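Local coordinates for protein putative acetyltransferase (PDB 3D9W) that probably transfers an acetyl group from acetyl-CoA to arylamine substrates, at residues A[147-153]-A[164-168]; A[46-51]-A[225-229]; A[96-100]-A[123-127]. All coordinates share one frame; numbering follows the deposited sequence.

Interaction 1: residues A[147-153]-A[164-168]; sequences YELRPQP and RLERR
Gln152 and Leu165 face each other as an antiparallel hydrogen-bonded pair, their CA atoms 4.7 Å apart, with Leu165 N giving its hydrogen to Gln152 O at 2.8 Å. The contact illustrates how a curled antiparallel sheet, part of the barrel-like domain of arylamine N-acetyltransferases, can be closed: chain leaving edge strand 147-148 crosses over to strand 161-169, next to the far edge. An inverse gamma turn centred on Leu149 starts that crossing. Inside the bend sits the buried Leu165, whose CD1 approaches Tyr147 CD2 to 4.0 Å at the edge of the ring, near its plane. With chi1 of 57°, Tyr147 holds its ring between the backbone N and carbonyl carbon, roughly at right angles to the leucine; its hydroxyl bonds to Tyr191. Leu149 CD2 borders the same methyl, and Trp177 of the adjacent strand packs on both leucines. On the outer side Arg167, bent at chi2 and chi3, lies alongside Pro151 and presents one guanidinium face to the proline CG. Within 147-153, Arg150 NE forms a salt bridge with Glu148 OE1 at 2.8 Å, while Gln152 CG rests 3.4 Å above the plane of the Arg150 guanidinium, offset toward its rim.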
# COMPACT_ATOMS: atom_id res chain seq x y z
N TYR A 147 0.73 -13.09 2.30
CA TYR A 147 -0.18 -14.22 2.18
C TYR A 147 0.28 -15.09 1.02
O TYR A 147 0.62 -14.58 -0.05
CB TYR A 147 -1.63 -13.76 1.99
CG TYR A 147 -1.89 -12.85 0.82
CD1 TYR A 147 -1.75 -11.47 0.93
CD2 TYR A 147 -2.37 -13.36 -0.39
CE1 TYR A 147 -2.09 -10.62 -0.11
CE2 TYR A 147 -2.71 -12.53 -1.44
CZ TYR A 147 -2.57 -11.16 -1.30
OH TYR A 147 -2.93 -10.34 -2.35
N GLU A 148 0.30 -16.39 1.25
CA GLU A 148 0.74 -17.35 0.24
C GLU A 148 -0.11 -17.29 -1.02
O GLU A 148 -1.34 -17.13 -0.95
CB GLU A 148 0.72 -18.75 0.84
CG GLU A 148 0.98 -19.87 -0.16
CD GLU A 148 1.46 -21.14 0.51
OE1 GLU A 148 0.83 -21.58 1.50
OE2 GLU A 148 2.47 -21.72 0.03
N LEU A 149 0.52 -17.42 -2.18
CA LEU A 149 -0.20 -17.37 -3.44
C LEU A 149 -0.86 -18.70 -3.80
O LEU A 149 -0.50 -19.31 -4.80
CB LEU A 149 0.73 -16.96 -4.59
CG LEU A 149 0.15 -16.26 -5.83
CD1 LEU A 149 0.56 -17.01 -7.07
CD2 LEU A 149 -1.37 -16.15 -5.74
N ARG A 150 -1.82 -19.15 -2.99
CA ARG A 150 -2.54 -20.40 -3.26
C ARG A 150 -4.00 -20.31 -2.81
O ARG A 150 -4.34 -19.53 -1.94
CB ARG A 150 -1.88 -21.58 -2.54
CG ARG A 150 -2.14 -21.59 -1.05
CD ARG A 150 -1.52 -22.81 -0.40
NE ARG A 150 -1.63 -22.75 1.06
CZ ARG A 150 -2.74 -22.98 1.74
NH1 ARG A 150 -3.86 -23.30 1.10
NH2 ARG A 150 -2.74 -22.89 3.06
N PRO A 151 -4.88 -21.12 -3.41
CA PRO A 151 -6.30 -21.11 -3.07
C PRO A 151 -6.55 -21.26 -1.57
O PRO A 151 -6.09 -22.22 -0.95
CB PRO A 151 -6.85 -22.30 -3.85
CG PRO A 151 -5.99 -22.32 -5.06
CD PRO A 151 -4.61 -22.09 -4.49
N GLN A 152 -7.27 -20.30 -0.99
CA GLN A 152 -7.60 -20.32 0.43
C GLN A 152 -8.98 -19.71 0.61
O GLN A 152 -9.14 -18.62 1.14
CB GLN A 152 -6.56 -19.53 1.23
CG GLN A 152 -5.14 -20.11 1.18
CD GLN A 152 -4.12 -19.26 1.91
OE1 GLN A 152 -4.19 -19.07 3.13
NE2 GLN A 152 -3.15 -18.73 1.16
N PRO A 153 -10.02 -20.43 0.16
CA PRO A 153 -11.39 -19.92 0.29
C PRO A 153 -11.84 -19.76 1.74
O PRO A 153 -12.67 -18.91 2.05
CB PRO A 153 -12.21 -20.95 -0.47
CG PRO A 153 -11.45 -22.21 -0.24
CD PRO A 153 -10.02 -21.78 -0.43
N ARG A 164 -9.54 -14.23 2.89
CA ARG A 164 -9.89 -15.37 2.04
C ARG A 164 -9.26 -15.12 0.68
O ARG A 164 -9.54 -14.11 0.04
CB ARG A 164 -11.41 -15.48 1.84
CG ARG A 164 -12.19 -16.05 2.99
CD ARG A 164 -13.70 -15.94 2.71
NE ARG A 164 -14.50 -16.33 3.87
CZ ARG A 164 -15.81 -16.15 3.98
NH1 ARG A 164 -16.50 -15.58 2.99
NH2 ARG A 164 -16.45 -16.56 5.09
N LEU A 165 -8.41 -16.03 0.24
CA LEU A 165 -7.79 -15.90 -1.07
C LEU A 165 -8.58 -16.84 -1.98
O LEU A 165 -8.76 -18.02 -1.67
CB LEU A 165 -6.32 -16.31 -1.04
CG LEU A 165 -5.38 -15.49 -1.94
CD1 LEU A 165 -4.17 -16.33 -2.30
CD2 LEU A 165 -6.09 -15.04 -3.20
N GLU A 166 -9.03 -16.31 -3.10
CA GLU A 166 -9.82 -17.09 -4.03
C GLU A 166 -9.20 -17.11 -5.42
O GLU A 166 -8.68 -16.09 -5.87
CB GLU A 166 -11.21 -16.47 -4.07
CG GLU A 166 -12.23 -17.18 -4.90
CD GLU A 166 -13.61 -16.91 -4.36
OE1 GLU A 166 -13.88 -17.37 -3.22
OE2 GLU A 166 -14.41 -16.22 -5.05
N ARG A 167 -9.22 -18.27 -6.07
CA ARG A 167 -8.67 -18.39 -7.42
C ARG A 167 -9.80 -18.66 -8.42
O ARG A 167 -10.42 -19.72 -8.40
CB ARG A 167 -7.63 -19.52 -7.53
CG ARG A 167 -6.64 -19.28 -8.68
CD ARG A 167 -6.60 -20.38 -9.74
NE ARG A 167 -5.86 -21.56 -9.29
CZ ARG A 167 -6.43 -22.69 -8.88
NH1 ARG A 167 -7.75 -22.80 -8.87
NH2 ARG A 167 -5.67 -23.70 -8.47
N ARG A 168 -10.05 -17.70 -9.28
CA ARG A 168 -11.09 -17.84 -10.28
C ARG A 168 -10.47 -17.89 -11.66
O ARG A 168 -9.24 -17.92 -11.80
CB ARG A 168 -12.05 -16.64 -10.22
CG ARG A 168 -12.87 -16.54 -8.95
CD ARG A 168 -13.86 -15.37 -9.06
NE ARG A 168 -14.48 -15.08 -7.77
CZ ARG A 168 -15.26 -14.03 -7.51
NH1 ARG A 168 -15.53 -13.13 -8.46
NH2 ARG A 168 -15.75 -13.85 -6.28

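Interaction 2: residues A[46-51]-A[225-229]; sequences TTAIPF and QRFHS
Phe51 and Gln225 form a single antiparallel bridge, and from there the end of helix 35-48 and the loop after it run along edge strand 223-227 of the four-stranded sheet. This helix-to-strand junction is a worked example of how one arginine can bond a carbonyl near the end of a helix while a second lies over its face. Arg226 leaves its backbone with CG anti to N, then turns at chi2 (62°), which carries the chain alongside Pro50 and brings the guanidinium to the helix end. NH1 donates to Thr47 O at 2.9 Å in a nearly straight bond (174°); the oxygen lies in the guanidinium plane, although the donor stands well above the carbonyl plane. Ala48 O lies over one face of that group and His228 CE1 over the centre of the other, while NE makes a salt bridge with Asp268. A positive group here would be expected to suit the helix's partial negative end. One water donates to Thr47 O and also bonds His228 ND1; a second accepts from Phe227 N at 2.9 Å and reaches Thr46 O and Ile49 O. Phe227 turns its ring edge to Thr46 O. Farther along, the extended Gln225 runs beside Phe51, its amide fixed by Phe139 O and His232, with the amide plane tilted 66° to the ring and NE2 3.4 Å above the ring centre.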
# COMPACT_ATOMS: atom_id res chain seq x y z
N THR A 46 4.16 -2.11 6.85
CA THR A 46 2.74 -1.81 6.87
C THR A 46 2.29 -1.10 8.13
O THR A 46 1.32 -0.35 8.09
CB THR A 46 1.90 -3.08 6.71
OG1 THR A 46 2.31 -4.06 7.68
CG2 THR A 46 2.06 -3.64 5.29
N THR A 47 3.00 -1.31 9.24
CA THR A 47 2.61 -0.67 10.50
C THR A 47 3.44 0.56 10.85
O THR A 47 3.20 1.20 11.87
CB THR A 47 2.67 -1.66 11.69
OG1 THR A 47 4.02 -2.08 11.92
CG2 THR A 47 1.81 -2.87 11.41
N ALA A 48 4.39 0.89 9.99
CA ALA A 48 5.25 2.03 10.22
C ALA A 48 4.99 3.19 9.25
O ALA A 48 4.86 4.34 9.67
CB ALA A 48 6.71 1.61 10.13
N ILE A 49 4.90 2.88 7.95
CA ILE A 49 4.71 3.90 6.93
C ILE A 49 3.27 4.38 6.74
O ILE A 49 2.36 3.57 6.58
CB ILE A 49 5.21 3.39 5.55
CG1 ILE A 49 6.61 2.78 5.70
CG2 ILE A 49 5.22 4.53 4.54
CD1 ILE A 49 7.63 3.74 6.25
N PRO A 50 3.05 5.71 6.76
CA PRO A 50 1.70 6.26 6.58
C PRO A 50 1.23 6.14 5.12
O PRO A 50 2.03 5.95 4.21
CB PRO A 50 1.86 7.73 7.00
CG PRO A 50 2.97 7.70 7.96
CD PRO A 50 3.94 6.75 7.30
N PHE A 51 -0.08 6.25 4.91
CA PHE A 51 -0.63 6.19 3.56
C PHE A 51 -1.23 7.56 3.23
O PHE A 51 -1.98 8.12 4.03
CB PHE A 51 -1.69 5.11 3.49
CG PHE A 51 -2.34 5.00 2.15
CD1 PHE A 51 -3.30 5.93 1.74
CD2 PHE A 51 -2.00 3.96 1.29
CE1 PHE A 51 -3.91 5.82 0.50
CE2 PHE A 51 -2.60 3.85 0.05
CZ PHE A 51 -3.56 4.78 -0.35
N GLN A 225 -4.45 6.82 5.37
CA GLN A 225 -4.65 5.62 6.15
C GLN A 225 -3.40 5.46 6.99
O GLN A 225 -2.32 5.90 6.61
CB GLN A 225 -4.82 4.40 5.26
CG GLN A 225 -5.96 4.46 4.30
CD GLN A 225 -6.08 3.19 3.50
OE1 GLN A 225 -6.51 2.16 4.02
NE2 GLN A 225 -5.68 3.25 2.24
N ARG A 226 -3.57 4.87 8.16
CA ARG A 226 -2.45 4.60 9.06
C ARG A 226 -2.81 3.22 9.55
O ARG A 226 -3.93 2.99 10.00
CB ARG A 226 -2.41 5.60 10.21
CG ARG A 226 -1.19 5.43 11.10
CD ARG A 226 0.08 5.68 10.31
NE ARG A 226 1.25 5.68 11.18
CZ ARG A 226 1.95 4.59 11.51
NH1 ARG A 226 1.60 3.41 11.03
NH2 ARG A 226 2.97 4.70 12.33
N PHE A 227 -1.88 2.28 9.45
CA PHE A 227 -2.20 0.93 9.86
C PHE A 227 -1.41 0.40 11.05
O PHE A 227 -0.18 0.46 11.08
CB PHE A 227 -2.04 -0.02 8.68
CG PHE A 227 -2.55 -1.39 8.94
CD1 PHE A 227 -3.88 -1.59 9.29
CD2 PHE A 227 -1.70 -2.49 8.86
CE1 PHE A 227 -4.36 -2.86 9.56
CE2 PHE A 227 -2.17 -3.77 9.13
CZ PHE A 227 -3.51 -3.95 9.49
N HIS A 228 -2.14 -0.10 12.04
CA HIS A 228 -1.55 -0.66 13.24
C HIS A 228 -1.93 -2.14 13.33
O HIS A 228 -2.84 -2.59 12.62
CB HIS A 228 -2.03 0.12 14.47
CG HIS A 228 -1.61 1.56 14.48
ND1 HIS A 228 -0.29 1.95 14.54
CD2 HIS A 228 -2.34 2.70 14.44
CE1 HIS A 228 -0.22 3.27 14.53
NE2 HIS A 228 -1.45 3.75 14.47
N SER A 229 -1.24 -2.90 14.17
CA SER A 229 -1.53 -4.32 14.28
C SER A 229 -2.92 -4.56 14.83
O SER A 229 -3.56 -5.54 14.49
CB SER A 229 -0.50 -5.02 15.17
OG SER A 229 -0.88 -4.94 16.53
O HOH W 1 0.86 2.60 8.62
O HOH W 2 2.13 0.69 14.30

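Interaction 3: residues A[96-100]-A[123-127]; sequences LGFGV and RVTTA
Gly99 and Thr125 pair across the open end of a beta hairpin made by strands 99-107 and 117-125, where the chain has just left helix 82-95 through a Schellman motif at Gly97. The pair is a compact example of how one hydrogen-bonded pair of a hairpin satisfies its donors and acceptors in both directions. Gly99 N donates to Thr125 O at 3.1 Å, and Thr125 N returns a bond to Gly99 O at 3.0 Å; both donors lie in the plane of the carbonyl they meet, and the second uses a lone pair of Gly99 O. That oxygen has a further, weaker neighbour in the CA-H of Val124, at 3.3 Å from CA to O. Val100 and Val124 follow as a non-hydrogen-bonded pair, in which the backbone polar groups turn outward: Val124 bonds to Trp133 on the next strand, and beyond it Arg123 bonds back to Thr101, continuing the hairpin ladder. Past the strand, Ala127 finds a backbone partner in Pro33. Of the two threonine hydroxyls, that of Thr126 is taken by Asp128, whereas Thr125 OG1, placed between its own N and carbonyl carbon (chi1 64°), lies against CA of Gly99, which has no side chain on that face. Apolar groups close over the bonded pair. The ring of Phe98 turns its edge to Thr125 O, which lies in the ring plane 3.7 Å from CD1. Leu41, Leu93 and Pro33 also pack on this ring, tying the hairpin end to the helices beside it. Val124, touching Leu38 and Leu93, sends CG1 obliquely to Phe98 CD1 at 4.1 Å, and farther round the same ring edge Phe98 CE1 meets Thr126 CG2, also at 4.1 Å.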
# COMPACT_ATOMS: atom_id res chain seq x y z
N LEU A 96 17.98 -7.65 -0.01
CA LEU A 96 18.17 -8.76 0.92
C LEU A 96 18.27 -10.12 0.25
O LEU A 96 18.35 -11.15 0.93
CB LEU A 96 17.04 -8.75 1.95
CG LEU A 96 16.89 -7.40 2.64
CD1 LEU A 96 15.71 -7.42 3.60
CD2 LEU A 96 18.16 -7.06 3.37
N GLY A 97 18.28 -10.14 -1.08
CA GLY A 97 18.40 -11.40 -1.80
C GLY A 97 17.10 -12.15 -2.02
O GLY A 97 17.10 -13.37 -2.17
N PHE A 98 15.99 -11.43 -2.03
CA PHE A 98 14.70 -12.05 -2.25
C PHE A 98 14.38 -12.14 -3.73
O PHE A 98 14.98 -11.44 -4.55
CB PHE A 98 13.60 -11.24 -1.57
CG PHE A 98 13.43 -11.55 -0.12
CD1 PHE A 98 12.95 -12.79 0.28
CD2 PHE A 98 13.71 -10.59 0.84
CE1 PHE A 98 12.76 -13.07 1.62
CE2 PHE A 98 13.52 -10.87 2.19
CZ PHE A 98 13.04 -12.11 2.58
N GLY A 99 13.44 -13.01 -4.06
CA GLY A 99 13.00 -13.16 -5.44
C GLY A 99 11.82 -12.23 -5.57
O GLY A 99 10.80 -12.43 -4.92
N VAL A 100 11.96 -11.20 -6.40
CA VAL A 100 10.89 -10.23 -6.57
C VAL A 100 10.41 -10.05 -7.99
O VAL A 100 11.19 -9.79 -8.91
CB VAL A 100 11.31 -8.87 -6.01
CG1 VAL A 100 10.20 -7.85 -6.22
CG2 VAL A 100 11.61 -9.00 -4.53
N ARG A 123 4.91 -10.35 -5.82
CA ARG A 123 4.96 -11.82 -5.77
C ARG A 123 6.39 -12.09 -5.30
O ARG A 123 7.36 -11.79 -6.01
CB ARG A 123 4.72 -12.39 -7.18
CG ARG A 123 4.87 -13.90 -7.33
CD ARG A 123 5.03 -14.27 -8.80
NE ARG A 123 5.32 -15.68 -9.04
CZ ARG A 123 4.39 -16.59 -9.32
NH1 ARG A 123 3.11 -16.24 -9.41
NH2 ARG A 123 4.74 -17.86 -9.53
N VAL A 124 6.52 -12.66 -4.10
CA VAL A 124 7.84 -12.91 -3.51
C VAL A 124 8.20 -14.37 -3.23
O VAL A 124 7.35 -15.18 -2.84
CB VAL A 124 7.95 -12.11 -2.18
CG1 VAL A 124 9.38 -12.13 -1.65
CG2 VAL A 124 7.48 -10.69 -2.41
N THR A 125 9.48 -14.70 -3.40
CA THR A 125 9.99 -16.05 -3.17
C THR A 125 11.19 -16.03 -2.20
O THR A 125 12.13 -15.27 -2.39
CB THR A 125 10.45 -16.69 -4.48
OG1 THR A 125 11.55 -15.95 -5.02
CG2 THR A 125 9.30 -16.71 -5.47
N THR A 126 11.14 -16.88 -1.17
CA THR A 126 12.22 -16.92 -0.20
C THR A 126 13.26 -17.97 -0.57
O THR A 126 13.14 -18.65 -1.59
CB THR A 126 11.71 -17.21 1.24
OG1 THR A 126 11.53 -18.62 1.43
CG2 THR A 126 10.40 -16.47 1.48
N ALA A 127 14.27 -18.11 0.29
CA ALA A 127 15.35 -19.06 0.06
C ALA A 127 15.15 -20.39 0.80
O ALA A 127 16.00 -21.29 0.72
CB ALA A 127 16.67 -18.43 0.47

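Overall arrangement
Interactions 1 and 3 belong to the same eight-stranded sheet, and their centres are 19 Å apart. They touch where Leu149 CD1 packs against Arg123 NH1 at 3.6 Å, so the crossing chain of 147-153 borders the hairpin strand of 123-127. Interaction 2 stands apart, about 10 Å from interaction 1 and about 12 Å from interaction 3 between nearest atoms, on the separate four-stranded sheet. Yet it spans both along the sequence, since each falls within the 173 residues separating 46-51 from 225-229. Helix 35-48 links the two regions: its end enters interaction 2, while its earlier residues pack on interaction 3. No segment contains a cysteine, the acetyl-carrying residue of this family.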